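Local coordinates for protein beta-agarase B (Zobellia galactanivorans, PDB 4ATF) that hydrolyses the beta-1,4-linkages between galactose and 3,6-anhydrogalactose in agarose, cutting at random along the polysaccharide and retaining the anomeric configuration, at residues D36-E41 / S76-G81; G81-W86 / I257-E262; Q137-L142 / T249-E254; H168-R173 / I228-H233. The protein carries 1 engineered substitution. One frame throughout, in Å; residues are numbered along the deposited sequence.

Contact 1: residues D36-E41 / S76-G81; sequences DNFEYE and SYVADG. With NA (sodium ion), chain I.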
# COMPACT_ATOMS: atom_id res chain seq x y z
N ASP A 36 5.62 0.51 14.49
CA ASP A 36 5.72 1.89 14.92
C ASP A 36 4.28 2.43 15.18
O ASP A 36 3.39 2.25 14.35
CB ASP A 36 6.42 2.74 13.81
CG ASP A 36 6.93 4.13 14.32
OD1 ASP A 36 6.54 4.61 15.42
OD2 ASP A 36 7.71 4.76 13.57
N ASN A 37 4.10 3.05 16.35
CA ASN A 37 2.82 3.73 16.65
C ASN A 37 2.87 5.25 16.53
O ASN A 37 1.88 5.96 16.86
CB ASN A 37 2.18 3.28 17.98
CG ASN A 37 2.97 3.70 19.19
OD1 ASN A 37 4.15 3.98 19.11
ND2 ASN A 37 2.31 3.75 20.35
N PHE A 38 3.99 5.78 15.99
CA PHE A 38 4.07 7.20 15.56
C PHE A 38 3.67 8.17 16.69
O PHE A 38 2.94 9.16 16.42
CB PHE A 38 3.21 7.44 14.28
CG PHE A 38 3.64 6.59 13.10
CD1 PHE A 38 4.95 6.73 12.56
CD2 PHE A 38 2.80 5.58 12.58
CE1 PHE A 38 5.34 5.94 11.52
CE2 PHE A 38 3.19 4.81 11.54
CZ PHE A 38 4.45 4.97 11.00
N GLU A 39 4.17 7.92 17.91
CA GLU A 39 3.80 8.80 19.03
C GLU A 39 4.80 9.97 19.24
O GLU A 39 4.59 10.81 20.10
CB GLU A 39 3.39 8.03 20.30
CG GLU A 39 2.12 7.17 20.11
CD GLU A 39 0.78 7.98 20.04
OE1 GLU A 39 0.66 9.02 20.71
OE2 GLU A 39 -0.17 7.56 19.32
N TYR A 40 5.82 10.09 18.39
CA TYR A 40 6.85 11.14 18.55
C TYR A 40 6.54 12.23 17.55
O TYR A 40 5.74 11.99 16.63
CB TYR A 40 8.24 10.53 18.22
CG TYR A 40 8.24 9.69 16.96
CD1 TYR A 40 7.95 8.33 17.01
CD2 TYR A 40 8.51 10.27 15.70
CE1 TYR A 40 7.98 7.51 15.82
CE2 TYR A 40 8.49 9.50 14.51
CZ TYR A 40 8.21 8.12 14.58
OH TYR A 40 8.22 7.35 13.43
N GLU A 41 7.22 13.37 17.63
CA GLU A 41 7.02 14.44 16.66
C GLU A 41 8.13 14.41 15.60
O GLU A 41 9.27 14.49 15.97
CB GLU A 41 6.99 15.82 17.37
CG GLU A 41 5.79 16.00 18.34
CD GLU A 41 4.43 16.19 17.58
OE1 GLU A 41 4.35 17.03 16.62
OE2 GLU A 41 3.46 15.51 17.97
N SER A 76 6.02 14.26 3.93
CA SER A 76 5.62 13.38 5.04
C SER A 76 6.08 13.98 6.37
O SER A 76 7.09 14.73 6.43
CB SER A 76 6.21 11.95 4.83
OG SER A 76 7.64 12.07 4.71
N TYR A 77 5.33 13.67 7.43
CA TYR A 77 5.73 14.09 8.79
C TYR A 77 5.05 13.20 9.84
O TYR A 77 4.21 12.35 9.49
CB TYR A 77 5.40 15.56 9.05
CG TYR A 77 3.93 15.92 8.98
CD1 TYR A 77 3.28 15.98 7.74
CD2 TYR A 77 3.22 16.29 10.13
CE1 TYR A 77 1.87 16.40 7.64
CE2 TYR A 77 1.81 16.71 10.06
CZ TYR A 77 1.17 16.74 8.81
OH TYR A 77 -0.14 17.07 8.71
N VAL A 78 5.43 13.36 11.10
CA VAL A 78 4.67 12.70 12.16
C VAL A 78 4.28 13.67 13.24
O VAL A 78 5.12 14.43 13.73
CB VAL A 78 5.14 11.27 12.56
CG1 VAL A 78 6.31 10.72 11.77
CG2 VAL A 78 4.94 10.83 13.95
N ALA A 79 2.98 13.71 13.53
CA ALA A 79 2.47 14.72 14.48
C ALA A 79 1.16 14.23 15.13
O ALA A 79 0.39 13.48 14.50
CB ALA A 79 2.26 16.08 13.79
N ASP A 80 0.94 14.62 16.40
CA ASP A 80 -0.35 14.40 17.04
C ASP A 80 -0.77 12.91 17.02
O ASP A 80 -1.95 12.62 16.90
CB ASP A 80 -1.40 15.28 16.36
CG ASP A 80 -1.05 16.78 16.47
OD1 ASP A 80 -0.35 17.21 17.42
OD2 ASP A 80 -1.45 17.52 15.59
N GLY A 81 0.21 11.98 17.09
CA GLY A 81 -0.06 10.54 17.17
C GLY A 81 -0.16 9.77 15.86
O GLY A 81 -0.41 8.55 15.89
NA NA I . -0.32 6.50 16.66
O HOH W 1 2.88 11.95 16.77
O HOH W 2 -0.90 5.70 18.85

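Contact 2: residues G81-W86 / I257-E262; sequences GELKMW and IIINTE. With NA (sodium ion), chain I; GAL (beta-D-galactopyranose), chain E.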
# COMPACT_ATOMS: atom_id res chain seq x y z
N GLY A 81 0.21 11.98 17.09
CA GLY A 81 -0.06 10.54 17.17
C GLY A 81 -0.16 9.77 15.86
O GLY A 81 -0.41 8.55 15.89
N GLU A 82 0.03 10.44 14.71
CA GLU A 82 -0.08 9.76 13.42
C GLU A 82 1.09 10.10 12.50
O GLU A 82 1.56 11.21 12.50
CB GLU A 82 -1.36 10.23 12.65
CG GLU A 82 -2.62 10.03 13.38
CD GLU A 82 -3.79 10.70 12.71
OE1 GLU A 82 -3.85 10.90 11.46
OE2 GLU A 82 -4.68 11.01 13.46
N LEU A 83 1.46 9.15 11.65
CA LEU A 83 2.18 9.43 10.42
C LEU A 83 1.18 10.12 9.49
O LEU A 83 0.07 9.60 9.30
CB LEU A 83 2.65 8.09 9.78
CG LEU A 83 3.23 8.14 8.33
CD1 LEU A 83 4.55 9.03 8.26
CD2 LEU A 83 3.49 6.75 7.82
N LYS A 84 1.58 11.28 8.94
CA LYS A 84 0.78 12.00 7.97
C LYS A 84 1.57 12.37 6.69
O LYS A 84 2.77 12.52 6.74
CB LYS A 84 0.18 13.24 8.62
CG LYS A 84 -0.75 12.90 9.82
CD LYS A 84 -1.22 14.21 10.39
CE LYS A 84 -1.87 14.04 11.76
NZ LYS A 84 -2.58 15.27 12.24
N MET A 85 0.90 12.53 5.57
CA MET A 85 1.52 12.70 4.27
C MET A 85 0.47 13.53 3.53
O MET A 85 -0.72 13.17 3.55
CB MET A 85 1.56 11.28 3.64
CG MET A 85 2.78 10.88 3.10
SD MET A 85 2.43 9.13 2.82
CE MET A 85 3.25 8.60 4.33
N TRP A 86 0.84 14.61 2.85
CA TRP A 86 -0.17 15.39 2.11
C TRP A 86 0.28 15.74 0.71
O TRP A 86 1.44 15.49 0.36
CB TRP A 86 -0.61 16.66 2.89
CG TRP A 86 0.25 17.90 2.85
CD1 TRP A 86 -0.10 19.10 2.29
CD2 TRP A 86 1.54 18.10 3.46
NE1 TRP A 86 0.88 20.03 2.47
CE2 TRP A 86 1.91 19.46 3.18
CE3 TRP A 86 2.42 17.29 4.17
CZ2 TRP A 86 3.13 20.02 3.61
CZ3 TRP A 86 3.65 17.85 4.62
CH2 TRP A 86 3.97 19.21 4.35
N ILE A 257 8.71 -2.18 3.51
CA ILE A 257 7.36 -1.72 3.77
C ILE A 257 7.32 -0.30 3.24
O ILE A 257 8.22 0.49 3.53
CB ILE A 257 7.06 -1.72 5.29
CG1 ILE A 257 7.24 -3.13 5.90
CG2 ILE A 257 5.64 -1.07 5.54
CD1 ILE A 257 7.15 -3.09 7.48
N ILE A 258 6.33 0.03 2.41
CA ILE A 258 6.27 1.39 1.81
C ILE A 258 4.88 1.97 2.19
O ILE A 258 3.87 1.24 2.11
CB ILE A 258 6.44 1.33 0.26
CG1 ILE A 258 7.77 0.59 -0.09
CG2 ILE A 258 6.28 2.71 -0.40
CD1 ILE A 258 8.08 0.52 -1.60
N ILE A 259 4.84 3.25 2.63
CA ILE A 259 3.58 3.96 2.90
C ILE A 259 3.62 5.23 2.04
O ILE A 259 4.57 6.01 2.18
CB ILE A 259 3.44 4.29 4.42
CG1 ILE A 259 3.55 2.99 5.24
CG2 ILE A 259 2.10 5.10 4.65
CD1 ILE A 259 3.41 3.16 6.78
N ASN A 260 2.61 5.49 1.20
CA ASN A 260 2.64 6.65 0.36
C ASN A 260 1.27 7.02 -0.12
O ASN A 260 0.27 6.38 0.26
CB ASN A 260 3.66 6.49 -0.85
CG ASN A 260 3.15 5.55 -1.97
OD1 ASN A 260 1.96 5.41 -2.20
ND2 ASN A 260 4.08 4.94 -2.71
N THR A 261 1.22 8.11 -0.89
CA THR A 261 0.06 8.39 -1.75
C THR A 261 0.61 8.48 -3.16
O THR A 261 1.84 8.72 -3.31
CB THR A 261 -0.77 9.65 -1.33
OG1 THR A 261 0.02 10.85 -1.51
CG2 THR A 261 -1.17 9.54 0.18
N GLU A 262 -0.28 8.35 -4.17
CA GLU A 262 0.16 8.30 -5.60
C GLU A 262 -0.93 8.83 -6.49
O GLU A 262 -2.12 8.53 -6.28
CB GLU A 262 0.47 6.86 -6.14
CG GLU A 262 1.70 6.22 -5.60
CD GLU A 262 1.94 4.75 -6.11
OE1 GLU A 262 1.18 4.24 -6.95
OE2 GLU A 262 2.84 4.06 -5.59
NA NA I . -0.32 6.50 16.66
C1 GAL E . 0.63 -1.34 -6.73
C2 GAL E . 1.54 -1.01 -7.90
C3 GAL E . 2.84 -0.26 -7.56
C4 GAL E . 2.42 1.00 -6.79
C5 GAL E . 1.49 0.59 -5.61
C6 GAL E . 1.10 1.77 -4.69
O2 GAL E . 1.91 -2.26 -8.41
O3 GAL E . 3.42 0.05 -8.84
O4 GAL E . 1.71 1.82 -7.67
O5 GAL E . 0.33 -0.17 -5.99
O6 GAL E . 0.32 1.17 -3.65
O HOH W 3 1.18 12.24 0.59
O HOH W 2 -0.90 5.70 18.85

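Contact 3: residues Q137-L142 / T249-E254; sequences QEIDIL and TGLNKE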
# COMPACT_ATOMS: atom_id res chain seq x y z
N GLN A 137 8.60 -8.33 -6.88
CA GLN A 137 7.55 -8.95 -6.15
C GLN A 137 6.95 -7.89 -5.17
O GLN A 137 7.68 -7.11 -4.54
CB GLN A 137 8.08 -10.18 -5.37
CG GLN A 137 8.67 -11.26 -6.29
CD GLN A 137 9.31 -12.43 -5.52
OE1 GLN A 137 9.90 -13.35 -6.13
NE2 GLN A 137 9.15 -12.42 -4.22
N GLU A 138 5.62 -7.84 -5.08
CA GLU A 138 4.88 -6.77 -4.39
C GLU A 138 3.62 -7.34 -3.75
O GLU A 138 2.98 -8.24 -4.34
CB GLU A 138 4.45 -5.67 -5.42
CG GLU A 138 3.76 -4.43 -4.75
CD GLU A 138 2.20 -4.59 -4.54
OE1 GLU A 138 1.59 -5.51 -5.14
OE2 GLU A 138 1.55 -3.79 -3.77
N ILE A 139 3.25 -6.86 -2.55
CA ILE A 139 2.02 -7.27 -1.87
C ILE A 139 1.35 -5.98 -1.40
O ILE A 139 2.00 -5.17 -0.70
CB ILE A 139 2.29 -8.19 -0.64
CG1 ILE A 139 2.88 -9.54 -1.10
CG2 ILE A 139 0.91 -8.40 0.16
CD1 ILE A 139 3.65 -10.30 0.04
N ASP A 140 0.10 -5.72 -1.84
CA ASP A 140 -0.65 -4.57 -1.29
C ASP A 140 -1.24 -4.84 0.09
O ASP A 140 -1.70 -5.95 0.35
CB ASP A 140 -1.89 -4.34 -2.10
CG ASP A 140 -1.62 -3.98 -3.49
OD1 ASP A 140 -0.50 -3.59 -3.91
OD2 ASP A 140 -2.63 -4.18 -4.19
N ILE A 141 -1.20 -3.93 1.02
CA ILE A 141 -1.95 -4.21 2.25
C ILE A 141 -3.19 -3.30 2.18
O ILE A 141 -4.39 -3.73 2.40
CB ILE A 141 -1.06 -3.98 3.49
CG1 ILE A 141 0.10 -5.00 3.48
CG2 ILE A 141 -1.88 -4.07 4.82
CD1 ILE A 141 1.25 -4.58 4.40
N LEU A 142 -2.95 -2.07 1.75
CA LEU A 142 -4.08 -1.10 1.57
C LEU A 142 -3.82 -0.40 0.22
O LEU A 142 -2.70 0.11 -0.02
CB LEU A 142 -4.08 -0.03 2.65
CG LEU A 142 -5.05 1.18 2.50
CD1 LEU A 142 -6.53 0.74 2.40
CD2 LEU A 142 -4.86 2.20 3.74
N THR A 249 9.43 -19.19 -8.14
CA THR A 249 9.77 -19.00 -6.72
C THR A 249 8.52 -18.65 -5.84
O THR A 249 8.49 -18.80 -4.60
CB THR A 249 10.80 -17.85 -6.53
OG1 THR A 249 10.19 -16.60 -6.94
CG2 THR A 249 12.07 -18.12 -7.36
N GLY A 250 7.50 -18.09 -6.47
CA GLY A 250 6.37 -17.50 -5.71
C GLY A 250 6.82 -16.17 -5.08
O GLY A 250 7.89 -15.62 -5.46
N LEU A 251 6.06 -15.72 -4.10
CA LEU A 251 6.41 -14.47 -3.34
C LEU A 251 7.41 -14.82 -2.22
O LEU A 251 7.06 -14.95 -1.06
CB LEU A 251 5.12 -13.81 -2.81
CG LEU A 251 4.14 -13.29 -3.92
CD1 LEU A 251 2.78 -12.93 -3.31
CD2 LEU A 251 4.73 -12.08 -4.62
N ASN A 252 8.67 -14.99 -2.58
CA ASN A 252 9.67 -15.54 -1.64
C ASN A 252 10.65 -14.47 -1.17
O ASN A 252 11.38 -14.69 -0.20
CB ASN A 252 10.48 -16.68 -2.30
CG ASN A 252 11.45 -16.14 -3.42
OD1 ASN A 252 10.98 -15.49 -4.40
ND2 ASN A 252 12.77 -16.30 -3.22
N LYS A 253 10.71 -13.33 -1.87
CA LYS A 253 11.82 -12.39 -1.57
C LYS A 253 11.46 -11.50 -0.38
O LYS A 253 10.31 -11.04 -0.28
CB LYS A 253 12.11 -11.51 -2.81
CG LYS A 253 12.68 -12.34 -4.03
CD LYS A 253 12.82 -11.50 -5.29
CE LYS A 253 13.41 -12.42 -6.38
NZ LYS A 253 13.24 -11.85 -7.83
N GLU A 254 12.43 -11.22 0.50
CA GLU A 254 12.17 -10.25 1.61
C GLU A 254 11.80 -8.86 1.03
O GLU A 254 12.19 -8.52 -0.14
CB GLU A 254 13.39 -10.20 2.57
CG GLU A 254 14.59 -9.49 1.97
CD GLU A 254 15.84 -9.56 2.82
OE1 GLU A 254 15.76 -9.99 4.02
OE2 GLU A 254 16.90 -9.21 2.27

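Contact 4: residues H168-R173 / I228-H233; sequences HHVFIR and IIDPKH. With AAL (3,6-anhydro-alpha-L-galactopyranose), chain B; GAL (beta-D-galactopyranose), chain E; GAL (beta-D-galactopyranose), chain C.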
# COMPACT_ATOMS: atom_id res chain seq x y z
N HIS A 168 -1.67 -8.30 -5.18
CA HIS A 168 -0.24 -8.56 -5.17
C HIS A 168 0.20 -8.51 -6.64
O HIS A 168 -0.65 -8.65 -7.56
CB HIS A 168 0.06 -9.95 -4.52
CG HIS A 168 -0.15 -11.10 -5.45
ND1 HIS A 168 -1.39 -11.67 -5.66
CD2 HIS A 168 0.71 -11.77 -6.27
CE1 HIS A 168 -1.28 -12.66 -6.54
NE2 HIS A 168 -0.02 -12.74 -6.92
N HIS A 169 1.50 -8.30 -6.90
CA HIS A 169 2.00 -8.23 -8.29
C HIS A 169 3.27 -9.02 -8.38
O HIS A 169 4.03 -9.04 -7.42
CB HIS A 169 2.34 -6.77 -8.73
CG HIS A 169 1.16 -5.85 -8.79
ND1 HIS A 169 0.68 -5.36 -9.98
CD2 HIS A 169 0.40 -5.28 -7.81
CE1 HIS A 169 -0.37 -4.57 -9.75
NE2 HIS A 169 -0.56 -4.50 -8.44
N VAL A 170 3.54 -9.61 -9.54
CA VAL A 170 4.88 -10.09 -9.85
C VAL A 170 5.25 -9.42 -11.14
O VAL A 170 4.36 -9.20 -12.01
CB VAL A 170 4.99 -11.65 -9.86
CG1 VAL A 170 4.85 -12.21 -8.41
CG2 VAL A 170 3.99 -12.29 -10.79
N PHE A 171 6.52 -9.03 -11.29
CA PHE A 171 6.94 -8.25 -12.51
C PHE A 171 8.09 -8.92 -13.23
O PHE A 171 8.88 -9.64 -12.59
CB PHE A 171 7.44 -6.84 -12.15
CG PHE A 171 6.45 -6.00 -11.41
CD1 PHE A 171 5.49 -5.22 -12.09
CD2 PHE A 171 6.46 -6.00 -10.01
CE1 PHE A 171 4.51 -4.48 -11.35
CE2 PHE A 171 5.54 -5.25 -9.25
CZ PHE A 171 4.56 -4.48 -9.92
N ILE A 172 8.20 -8.68 -14.54
CA ILE A 172 9.45 -8.89 -15.24
C ILE A 172 9.89 -7.44 -15.51
O ILE A 172 9.05 -6.63 -15.96
CB ILE A 172 9.27 -9.72 -16.54
CG1 ILE A 172 8.78 -11.15 -16.24
CG2 ILE A 172 10.60 -9.67 -17.44
CD1 ILE A 172 8.24 -11.89 -17.49
N ARG A 173 11.17 -7.10 -15.27
CA ARG A 173 11.55 -5.69 -15.34
C ARG A 173 11.91 -5.20 -16.74
O ARG A 173 11.55 -4.07 -17.04
CB ARG A 173 12.68 -5.32 -14.36
CG ARG A 173 12.42 -5.64 -12.89
CD ARG A 173 11.15 -4.98 -12.36
NE ARG A 173 11.02 -3.57 -12.68
CZ ARG A 173 10.02 -2.81 -12.21
NH1 ARG A 173 9.11 -3.35 -11.38
NH2 ARG A 173 9.90 -1.54 -12.55
N ILE A 228 -3.21 -18.69 -9.11
CA ILE A 228 -3.60 -17.28 -8.88
C ILE A 228 -2.36 -16.40 -8.49
O ILE A 228 -2.32 -15.19 -8.81
CB ILE A 228 -4.75 -17.13 -7.85
CG1 ILE A 228 -5.21 -15.67 -7.71
CG2 ILE A 228 -4.28 -17.61 -6.47
CD1 ILE A 228 -6.59 -15.56 -7.04
N ILE A 229 -1.34 -16.98 -7.85
CA ILE A 229 -0.20 -16.13 -7.38
C ILE A 229 0.76 -15.80 -8.56
O ILE A 229 1.19 -14.63 -8.75
CB ILE A 229 0.59 -16.84 -6.24
CG1 ILE A 229 -0.29 -16.99 -4.97
CG2 ILE A 229 1.93 -16.10 -5.91
CD1 ILE A 229 -0.31 -15.82 -4.03
N ASP A 230 1.04 -16.81 -9.39
CA ASP A 230 1.93 -16.62 -10.57
C ASP A 230 1.62 -17.56 -11.79
O ASP A 230 2.46 -18.36 -12.17
CB ASP A 230 3.37 -16.84 -10.15
CG ASP A 230 4.38 -16.46 -11.28
OD1 ASP A 230 4.04 -15.62 -12.18
OD2 ASP A 230 5.51 -17.02 -11.27
N PRO A 231 0.40 -17.48 -12.38
CA PRO A 231 0.06 -18.40 -13.50
C PRO A 231 0.95 -18.19 -14.77
O PRO A 231 1.09 -19.11 -15.58
CB PRO A 231 -1.41 -18.04 -13.79
CG PRO A 231 -1.51 -16.53 -13.36
CD PRO A 231 -0.68 -16.51 -12.10
N LYS A 232 1.56 -17.00 -14.94
CA LYS A 232 2.36 -16.73 -16.14
C LYS A 232 3.85 -17.07 -15.93
O LYS A 232 4.67 -16.75 -16.79
CB LYS A 232 2.23 -15.25 -16.54
CG LYS A 232 0.85 -14.82 -16.88
CD LYS A 232 0.83 -13.34 -17.44
CE LYS A 232 -0.50 -12.88 -17.81
NZ LYS A 232 -0.48 -11.55 -18.55
N HIS A 233 4.19 -17.64 -14.77
CA HIS A 233 5.58 -18.05 -14.43
C HIS A 233 6.54 -16.83 -14.52
O HIS A 233 7.71 -16.96 -14.95
CB HIS A 233 6.11 -19.21 -15.32
CG HIS A 233 5.35 -20.51 -15.20
ND1 HIS A 233 5.99 -21.73 -15.19
CD2 HIS A 233 4.03 -20.78 -15.11
CE1 HIS A 233 5.09 -22.70 -15.13
NE2 HIS A 233 3.89 -22.15 -15.07
C1 AAL B . 4.70 -0.57 -9.09
C2 AAL B . 5.07 -0.30 -10.58
C3 AAL B . 6.62 -0.51 -10.74
C4 AAL B . 7.48 0.26 -9.82
C5 AAL B . 7.06 -0.29 -8.47
C6 AAL B . 7.24 -1.80 -8.79
O2 AAL B . 4.72 1.04 -10.92
O3 AAL B . 6.97 -1.85 -10.23
O4 AAL B . 8.87 0.22 -9.96
O5 AAL B . 5.68 0.00 -8.12
C1 GAL E . 0.63 -1.34 -6.73
C2 GAL E . 1.54 -1.01 -7.90
C3 GAL E . 2.84 -0.26 -7.56
C4 GAL E . 2.42 1.00 -6.79
C5 GAL E . 1.49 0.59 -5.61
C6 GAL E . 1.10 1.77 -4.69
O2 GAL E . 1.91 -2.26 -8.41
O3 GAL E . 3.42 0.05 -8.84
O4 GAL E . 1.71 1.82 -7.67
O5 GAL E . 0.33 -0.17 -5.99
O6 GAL E . 0.32 1.17 -3.65
C1 GAL C . 9.47 1.39 -10.50
C2 GAL C . 10.97 1.11 -10.33
C3 GAL C . 11.81 2.20 -11.03
C4 GAL C . 11.34 2.40 -12.49
C5 GAL C . 9.82 2.60 -12.55
C6 GAL C . 9.50 2.79 -14.01
O2 GAL C . 11.37 0.95 -8.94
O3 GAL C . 13.15 1.74 -11.07
O4 GAL C . 11.55 1.18 -13.18
O5 GAL C . 9.13 1.48 -11.91
O6 GAL C . 8.16 3.13 -13.92

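Contact 1: residues D36-E41 / S76-G81
Val78 lies over one face of the Tyr40 ring, with CG2 4.2 Å from the ring centroid and 26° off its normal, a CH-pi contact; CG1 approaches Tyr40 CE2 at 3.7 Å. The methyl positions are somewhat doubtful, since the Val78 side chain is modelled nearly eclipsed (chi1 -1°). The Asp36 carboxylate links the two rings of this loop: its CG is in plane at the Tyr40 edge and stands 3.6 Å above one face of the Phe38 ring, toward the rim. Tyr40 OH meets Asp36 OD2 at 2.6 Å on the syn side, while Phe38 N gives its hydrogen to Asp36 OD1 from above the carboxylate plane, closing an Asx turn; Trp55 NE1 also binds Asp36 OD2. An alanine in place of Tyr40 would probably uncover the Val78 methyls and leave Asp36 OD2 without its hydroxyl partner. A sodium site of the GH16 domain forms where this loop meets the turn joining strands 76-79 and 82-89. The ion is bound by Gly81 O at 2.2 Å, by Asn37 O, by the more distant Glu39 OE2, by a water, and by Asp297 through O and OD1. Away from the ion, a second water ties the two backbones together with three hydrogen bonds, accepting from Gly81 N and donating to Phe38 O and Tyr40 O. At the far end the Glu41 chain, bent at chi2 (-73°), turns its carboxylate back so that OE2 accepts from Asp80 N at 3.1 Å. Asp80 OD1 lies 4.2 Å from Glu41 OE2, a like charge that probably makes this end less favourable.

Contact 2: residues G81-W86 / I257-E262
Met85 and Asn260 have the closest CA atoms, 7.3 Å apart, in two strand segments, 82-86 and 257-262, whose axes approach to 7.6 Å and run 27° from parallel, a spacing bridged by side chains. Leu83, Met85, Ile259 and Thr261 fill the space between. Leu83 CG is anti to the backbone N (chi1 170°), which carries CD2 forward to Ile259 CD1 at 3.7 Å, and it lies nearly as close to Ile259 CG2. Met85 crosses Ile259 at about a right angle: its chain, extended at chi2, sets SD against the backbone at Asn260 CA (3.5 Å), and the bend at chi3 (-99°) then swings CE to Ile259 CG2 (3.7 Å). At the other end Thr261 OG1 holds a water at 2.8 Å that makes a weak bond to Trp86 O. By strand alternation Glu262 lies on the far side, where its extended chain reaches the bound galactose and OE1 accepts from sugar O4 at 2.6 Å; this residue binds substrate. The packing is thus the interior of the GH16 jelly-roll sandwich, backing the glycan cleft. Strand 82-89 pairs with strands 76-79 and 293-306, its Leu83 and Met85 backbones bonding Val296 and Phe294, whereas strand 255-262 pairs with strand 125-132; strand 96-103 pairs with both and joins the two.

Contact 3: residues Q137-L142 / T249-E254
Gln137 reaches from its strand into the loop 249-254, CB resting against Leu251 CD2 at 3.9 Å. From there CG is anti to the carbonyl carbon (chi1 -61°) and the chain continues extended (chi2 175°), carrying CD to 3.5 Å from Gly250 O and 3.6 Å from Lys253 CD. The amide tip is enclosed by Gly250 O, the Asn252 side chain and the backbone N atoms of Asn252 and Lys253. Which end of the amide is oxygen is doubtful in the model, as it is for Asn252, so the individual polar pairings are not settled. Lys253 crosses Gln137 at about a right angle, its chain running across the amide from one end to the other; beyond this its NZ is taken by Thr136 OG1 and by a salt bridge to Asp134. The loop curves round the tip: Leu251 is the centre of an inverse gamma turn, with a weak Asn252 N to Gly250 O bond of 3.0 Å. Segment 137-142 carries most of the GH16 signature Glu-x-Asp-x-x-Glu: Glu138, probably the nucleophile, points away from the loop into the glycan cleft, and Ile141 and Leu142 form a classic beta bulge opposite Val128, just before the probable proton-donor position, engineered in this protein. Gln137 and Ile139, on the other side of that strand, face inward. Ile139 CG1 meets Leu251 CD1 at 4.0 Å, and Leu251 also packs on His168 and Val170 of the adjoining strand, while its O accepts from Trp205 NE1. Ile139 in turn touches Val203 and Trp205 of strand 199-207.

Contact 4: residues H168-R173 / I228-H233
His168 is swung toward Ile229 by its first torsion (chi1 80°), which sets CG between the backbone N and the carbonyl carbon, the crowded position. NE2 then donates to Ile229 O at 2.9 Å, nearly straight (175°), though the side chain has a second conformer and the bond's persistence is doubtful. The acceptor lies within the ring plane, and the donor meets a lone pair in the carbonyl plane, with a C=O...N angle of 112°. Ile228 O borders the ring edge as well, and Ile229 CD1 stands over one face, 4.1 Å above it. Further along, Val170 CG2 packs on Asp230 OD1 at 3.6 Å; Asp230 opens a type I turn, and its carboxylate is held by Thr235 OG1 and Phe234 N. Alternate residues line the agarose cleft, among them the substrate-binding His169 and Arg173. O2 of the chain E galactose sits 3.3 Å above the centre of the His169 ring, and an anhydrogalactose O3 lies over the Phe171 ring while accepting from Arg173 NH1 at 2.9 Å. An alanine in place of His169 would probably leave a gap under that galactose O2 and Asp178 OD1 without its ND1 partner. Strand 164-172 thus has substrate on one side and the end of helix 226-229 on the other, with strands 137-145 and 177-179 as sheet neighbours and Val223 of strand 218-224 packed against both His168 and Ile229.

In the fold
From the N terminus, contact 1 closes first, bringing the 36-41 loop onto strand 76-79 and the turn after it. Contact 2 opens at the shared Gly81 and spans the long excursion to 257-262; the pair adjoin through strands 76-79 and 82-89 and the same sodium ion. Within that excursion contact 3 ties strand 137-145 to the loop leading into strand 255-262, and within contact 3 contact 4 ties strand 164-172 to the end of helix 226-229, so the loops run in series or nest and none cross. Contacts 3 and 4 touch through these adjacent strands. Contacts 1 and 4 lie about 35 Å apart between centres, on opposite sides of the chain's centre.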